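Local structure of SnoK (Streptomyces nogalater, 5EPA) at residues D74-Q86 with S116-T130. The protein is a non-heme iron carbocyclase of nogalamycin biosynthesis that binds ferric iron and 2-oxoglutarate and probably works as a 2-oxoglutarate-dependent oxygenase. Sequence-based numbering, arbitrary orientation.
Sequences DEVQVHYVAQAWQ and SSDILVKEPKRTLPT. With AKG (2-oxoglutaric acid), chain H.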
# COMPACT_ATOMS: atom_id res chain seq x y z
N ASP A 74 1.04 -13.35 -19.40
CA ASP A 74 2.14 -12.67 -20.08
C ASP A 74 2.29 -11.16 -19.78
O ASP A 74 3.15 -10.51 -20.36
CB ASP A 74 2.01 -12.85 -21.60
CG ASP A 74 2.27 -14.28 -22.01
OD1 ASP A 74 2.75 -15.07 -21.20
OD2 ASP A 74 2.00 -14.61 -23.17
N GLU A 75 1.46 -10.62 -18.88
CA GLU A 75 1.45 -9.19 -18.60
C GLU A 75 1.30 -8.96 -17.12
O GLU A 75 0.46 -8.19 -16.67
CB GLU A 75 0.36 -8.51 -19.39
CG GLU A 75 0.58 -8.68 -20.88
CD GLU A 75 -0.40 -7.90 -21.76
OE1 GLU A 75 -0.84 -6.79 -21.37
OE2 GLU A 75 -0.72 -8.42 -22.87
N VAL A 76 2.16 -9.63 -16.36
CA VAL A 76 2.09 -9.55 -14.92
C VAL A 76 2.78 -8.29 -14.44
O VAL A 76 3.96 -8.12 -14.65
CB VAL A 76 2.74 -10.78 -14.26
CG1 VAL A 76 2.64 -10.70 -12.73
CG2 VAL A 76 2.10 -12.08 -14.75
N GLN A 77 2.05 -7.43 -13.74
CA GLN A 77 2.65 -6.34 -12.97
C GLN A 77 3.09 -6.81 -11.59
O GLN A 77 4.20 -6.51 -11.17
CB GLN A 77 1.66 -5.17 -12.83
CG GLN A 77 1.27 -4.59 -14.16
CD GLN A 77 0.22 -3.50 -14.08
OE1 GLN A 77 0.18 -2.69 -13.16
NE2 GLN A 77 -0.68 -3.53 -15.04
N VAL A 78 2.20 -7.48 -10.86
CA VAL A 78 2.47 -7.94 -9.51
C VAL A 78 1.75 -9.25 -9.25
O VAL A 78 0.63 -9.46 -9.74
CB VAL A 78 1.98 -6.92 -8.48
CG1 VAL A 78 2.34 -7.36 -7.09
CG2 VAL A 78 2.59 -5.56 -8.71
N HIS A 79 2.40 -10.18 -8.55
CA HIS A 79 1.71 -11.38 -8.01
C HIS A 79 1.26 -11.04 -6.62
O HIS A 79 2.08 -10.53 -5.83
CB HIS A 79 2.58 -12.61 -7.96
CG HIS A 79 2.71 -13.31 -9.26
ND1 HIS A 79 3.91 -13.76 -9.74
CD2 HIS A 79 1.78 -13.61 -10.20
CE1 HIS A 79 3.73 -14.32 -10.93
NE2 HIS A 79 2.44 -14.26 -11.22
N TYR A 80 -0.01 -11.29 -6.30
CA TYR A 80 -0.49 -10.90 -4.99
C TYR A 80 -1.39 -11.92 -4.31
O TYR A 80 -1.93 -12.81 -4.94
CB TYR A 80 -1.21 -9.55 -5.07
CG TYR A 80 -2.55 -9.60 -5.76
CD1 TYR A 80 -2.67 -9.43 -7.11
CD2 TYR A 80 -3.73 -9.74 -5.02
CE1 TYR A 80 -3.91 -9.44 -7.75
CE2 TYR A 80 -4.98 -9.75 -5.65
CZ TYR A 80 -5.06 -9.60 -7.02
OH TYR A 80 -6.26 -9.61 -7.64
N VAL A 81 -1.51 -11.75 -2.99
CA VAL A 81 -2.56 -12.39 -2.20
C VAL A 81 -3.26 -11.30 -1.43
O VAL A 81 -2.62 -10.56 -0.70
CB VAL A 81 -2.02 -13.40 -1.22
CG1 VAL A 81 -3.17 -13.98 -0.35
CG2 VAL A 81 -1.32 -14.52 -1.95
N ALA A 82 -4.57 -11.15 -1.64
CA ALA A 82 -5.35 -10.09 -0.99
C ALA A 82 -5.87 -10.56 0.39
O ALA A 82 -5.88 -11.74 0.68
CB ALA A 82 -6.52 -9.72 -1.87
N GLN A 83 -6.23 -9.60 1.24
CA GLN A 83 -6.63 -9.87 2.64
C GLN A 83 -5.63 -10.79 3.32
O GLN A 83 -5.98 -11.69 4.08
CB GLN A 83 -8.02 -10.50 2.70
CG GLN A 83 -9.16 -9.53 2.41
CD GLN A 83 -9.21 -9.09 0.96
OE1 GLN A 83 -9.11 -7.90 0.66
NE2 GLN A 83 -9.36 -10.04 0.06
N ALA A 84 -4.37 -10.56 3.01
CA ALA A 84 -3.33 -11.51 3.30
C ALA A 84 -3.12 -11.74 4.77
O ALA A 84 -2.87 -12.86 5.19
CB ALA A 84 -1.99 -11.06 2.65
N TRP A 85 -3.22 -10.68 5.57
CA TRP A 85 -2.95 -10.77 6.99
C TRP A 85 -3.93 -11.70 7.69
O TRP A 85 -3.63 -12.23 8.74
CB TRP A 85 -2.97 -9.42 7.67
CG TRP A 85 -4.33 -8.87 7.90
CD1 TRP A 85 -5.04 -8.06 7.07
CD2 TRP A 85 -5.13 -9.03 9.08
NE1 TRP A 85 -6.26 -7.75 7.62
CE2 TRP A 85 -6.33 -8.31 8.87
CE3 TRP A 85 -4.97 -9.76 10.29
CZ2 TRP A 85 -7.34 -8.28 9.80
CZ3 TRP A 85 -5.97 -9.71 11.24
CH2 TRP A 85 -7.16 -8.99 10.99
N GLN A 86 -5.11 -11.88 7.10
CA GLN A 86 -6.17 -12.71 7.71
C GLN A 86 -5.86 -14.16 7.50
O GLN A 86 -6.51 -15.02 8.08
CB GLN A 86 -7.53 -12.44 7.06
CG GLN A 86 -8.07 -11.05 7.26
CD GLN A 86 -9.32 -10.75 6.44
OE1 GLN A 86 -10.02 -11.67 5.97
NE2 GLN A 86 -9.63 -9.47 6.26
N SER A 116 -7.09 -3.83 5.00
CA SER A 116 -6.64 -5.04 4.32
C SER A 116 -5.13 -5.03 4.26
O SER A 116 -4.47 -4.05 4.64
CB SER A 116 -7.18 -5.11 2.89
OG SER A 116 -6.99 -6.39 2.34
N SER A 117 -4.58 -6.13 3.77
CA SER A 117 -3.18 -6.15 3.38
C SER A 117 -3.00 -7.03 2.17
O SER A 117 -3.85 -7.90 1.89
CB SER A 117 -2.30 -6.60 4.55
OG SER A 117 -2.24 -8.00 4.70
N ASP A 118 -1.88 -6.85 1.50
CA ASP A 118 -1.55 -7.67 0.36
C ASP A 118 -0.11 -8.12 0.39
O ASP A 118 0.78 -7.33 0.72
CB ASP A 118 -1.72 -6.90 -0.94
CG ASP A 118 -3.16 -6.63 -1.28
OD1 ASP A 118 -3.74 -5.70 -0.68
OD2 ASP A 118 -3.72 -7.33 -2.16
N ILE A 119 0.13 -9.36 -0.01
CA ILE A 119 1.46 -9.78 -0.33
C ILE A 119 1.72 -9.31 -1.75
O ILE A 119 0.90 -9.52 -2.65
CB ILE A 119 1.58 -11.28 -0.23
CG1 ILE A 119 1.56 -11.73 1.23
CG2 ILE A 119 2.88 -11.74 -0.86
CD1 ILE A 119 1.22 -13.20 1.39
N LEU A 120 2.85 -8.63 -1.97
CA LEU A 120 3.12 -7.95 -3.27
C LEU A 120 4.48 -8.33 -3.83
O LEU A 120 5.53 -7.80 -3.42
CB LEU A 120 3.05 -6.43 -3.11
CG LEU A 120 1.71 -5.87 -2.64
CD1 LEU A 120 1.97 -4.48 -2.05
CD2 LEU A 120 0.66 -5.82 -3.74
N VAL A 121 4.46 -9.27 -4.77
CA VAL A 121 5.69 -9.93 -5.26
C VAL A 121 5.94 -9.55 -6.70
O VAL A 121 5.00 -9.54 -7.51
CB VAL A 121 5.57 -11.47 -5.17
CG1 VAL A 121 6.63 -12.17 -5.99
CG2 VAL A 121 5.72 -11.93 -3.73
N LYS A 122 7.19 -9.24 -7.02
CA LYS A 122 7.60 -9.08 -8.42
C LYS A 122 8.73 -10.05 -8.76
O LYS A 122 9.80 -9.93 -8.20
CB LYS A 122 8.05 -7.64 -8.76
CG LYS A 122 6.92 -6.62 -8.95
CD LYS A 122 7.48 -5.29 -9.45
CE LYS A 122 6.43 -4.17 -9.56
NZ LYS A 122 5.73 -4.19 -10.85
N GLU A 123 8.49 -10.97 -9.69
CA GLU A 123 9.50 -11.90 -10.09
C GLU A 123 10.46 -11.21 -11.06
O GLU A 123 10.03 -10.37 -11.85
CB GLU A 123 8.88 -13.10 -10.79
CG GLU A 123 8.01 -13.98 -9.90
CD GLU A 123 8.79 -14.84 -8.88
OE1 GLU A 123 10.02 -15.13 -9.11
OE2 GLU A 123 8.15 -15.25 -7.84
N PRO A 124 11.75 -11.57 -11.00
CA PRO A 124 12.76 -10.95 -11.85
C PRO A 124 12.60 -11.31 -13.31
O PRO A 124 12.35 -12.45 -13.63
CB PRO A 124 14.07 -11.52 -11.31
CG PRO A 124 13.69 -12.84 -10.65
CD PRO A 124 12.30 -12.62 -10.13
N LYS A 125 12.66 -10.29 -14.16
CA LYS A 125 12.60 -10.46 -15.63
C LYS A 125 11.26 -10.98 -16.17
O LYS A 125 11.14 -11.24 -17.36
CB LYS A 125 13.72 -11.38 -16.10
CG LYS A 125 15.08 -10.98 -15.55
CD LYS A 125 16.22 -11.20 -16.55
CE LYS A 125 17.40 -10.29 -16.23
NZ LYS A 125 17.97 -10.61 -14.88
N ARG A 126 10.24 -11.08 -15.33
CA ARG A 126 8.91 -11.52 -15.76
C ARG A 126 7.80 -10.56 -15.36
O ARG A 126 6.63 -10.91 -15.42
CB ARG A 126 8.58 -12.88 -15.16
CG ARG A 126 9.25 -14.04 -15.85
CD ARG A 126 10.32 -14.60 -14.95
NE ARG A 126 9.73 -15.44 -13.91
CZ ARG A 126 10.43 -16.01 -12.94
NH1 ARG A 126 9.81 -16.76 -12.03
NH2 ARG A 126 11.77 -15.84 -12.89
N THR A 127 8.17 -9.35 -14.99
CA THR A 127 7.22 -8.36 -14.57
C THR A 127 7.25 -7.08 -15.37
O THR A 127 8.31 -6.58 -15.78
CB THR A 127 7.41 -7.98 -13.10
OG1 THR A 127 8.81 -7.80 -12.84
CG2 THR A 127 6.84 -9.07 -12.20
N LEU A 128 6.07 -6.53 -15.54
CA LEU A 128 5.89 -5.18 -16.02
C LEU A 128 6.00 -4.17 -14.89
O LEU A 128 5.90 -4.54 -13.71
CB LEU A 128 4.51 -5.05 -16.68
CG LEU A 128 4.30 -5.84 -17.99
CD1 LEU A 128 2.83 -5.73 -18.39
CD2 LEU A 128 5.19 -5.32 -19.11
N PRO A 129 6.16 -2.89 -15.23
CA PRO A 129 5.98 -1.88 -14.21
C PRO A 129 4.57 -1.94 -13.66
O PRO A 129 3.65 -2.34 -14.37
CB PRO A 129 6.15 -0.54 -14.99
CG PRO A 129 6.88 -0.89 -16.23
CD PRO A 129 6.45 -2.30 -16.55
N THR A 130 4.40 -1.53 -12.41
CA THR A 130 3.07 -1.35 -11.84
C THR A 130 2.54 0.02 -12.32
O THR A 130 3.10 1.07 -12.01
CB THR A 130 3.09 -1.37 -10.32
OG1 THR A 130 3.69 -2.57 -9.86
CG2 THR A 130 1.68 -1.29 -9.80
C1 AKG H . 0.46 0.10 -3.20
O1 AKG H . 1.03 -0.34 -2.17
O2 AKG H . -0.54 0.87 -3.23
C2 AKG H . 0.95 -0.29 -4.52
O5 AKG H . 0.33 0.21 -5.45
C3 AKG H . 2.11 -1.24 -4.68
C4 AKG H . 2.39 -1.74 -6.10
C5 AKG H . 3.65 -2.64 -6.11
O3 AKG H . 4.05 -3.23 -5.06
O4 AKG H . 4.28 -2.79 -7.15
O HOH W 1 4.44 -11.27 -17.42
O HOH W 2 5.51 -15.35 -8.00
O HOH W 3 -6.33 -6.55 -0.25
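Strand 78-81 pairs antiparallel with strand 116-122, in the large sheet of the cupin-type double-stranded beta-helix fold, and one end of the pairing lines the 2-oxoglutarate pocket. His79 and Val121 form a hydrogen-bonded pair: His79 N reaches Val121 O at 2.9 Å, with a matching return bond. Val81 and Ile119 form the next, its bond from Val81 N being weak. Between them Tyr80 and Leu120 are a non-hydrogen-bonded pair. Leu120 and Val78 face the co-substrate side, where Val78 CG1 meets Leu120 CD2 at 4.1 Å. On the other face Ile119 lays CG1 against Ala84 CB at 3.9 Å, beneath helix 47-64.

At Gln77 and Val78, both facing Trp69, the strand carries a classic beta bulge. Here Lys122 reaches across: its chain is extended to CE, then bends at the last torsion (chi4 -87°), which carries NZ to Gln77 O at 2.8 Å, tilted from the carbonyl plane. The same NZ donates to Thr130 OG1 and, weakly, to Leu128 O. Thr130 OG1 in turn donates to O4 of 2-oxoglutarate at 2.8 Å, and Val78 CG2 lies 3.4 Å from Thr130 OG1. Leu128 N binds Val76 O, tying the returning chain to 74-86. At the far end Ala84 N bonds to Ser117 O, and Ser117 OG, weakly bonded by Trp85 N, also pairs with His236.

With an alanine at Lys122, Gln77 O and Thr130 OG1 would probably lose their shared donor, and the Thr130 hydroxyl would be freer to turn. Lys122 lines the pocket with CE, and its NZ bond to Thr130 OG1 probably helps turn that hydroxyl's proton to the co-substrate carboxylate; Arg233 also binds 2-oxoglutarate, and the lysine's positive charge probably helps stabilise that anion.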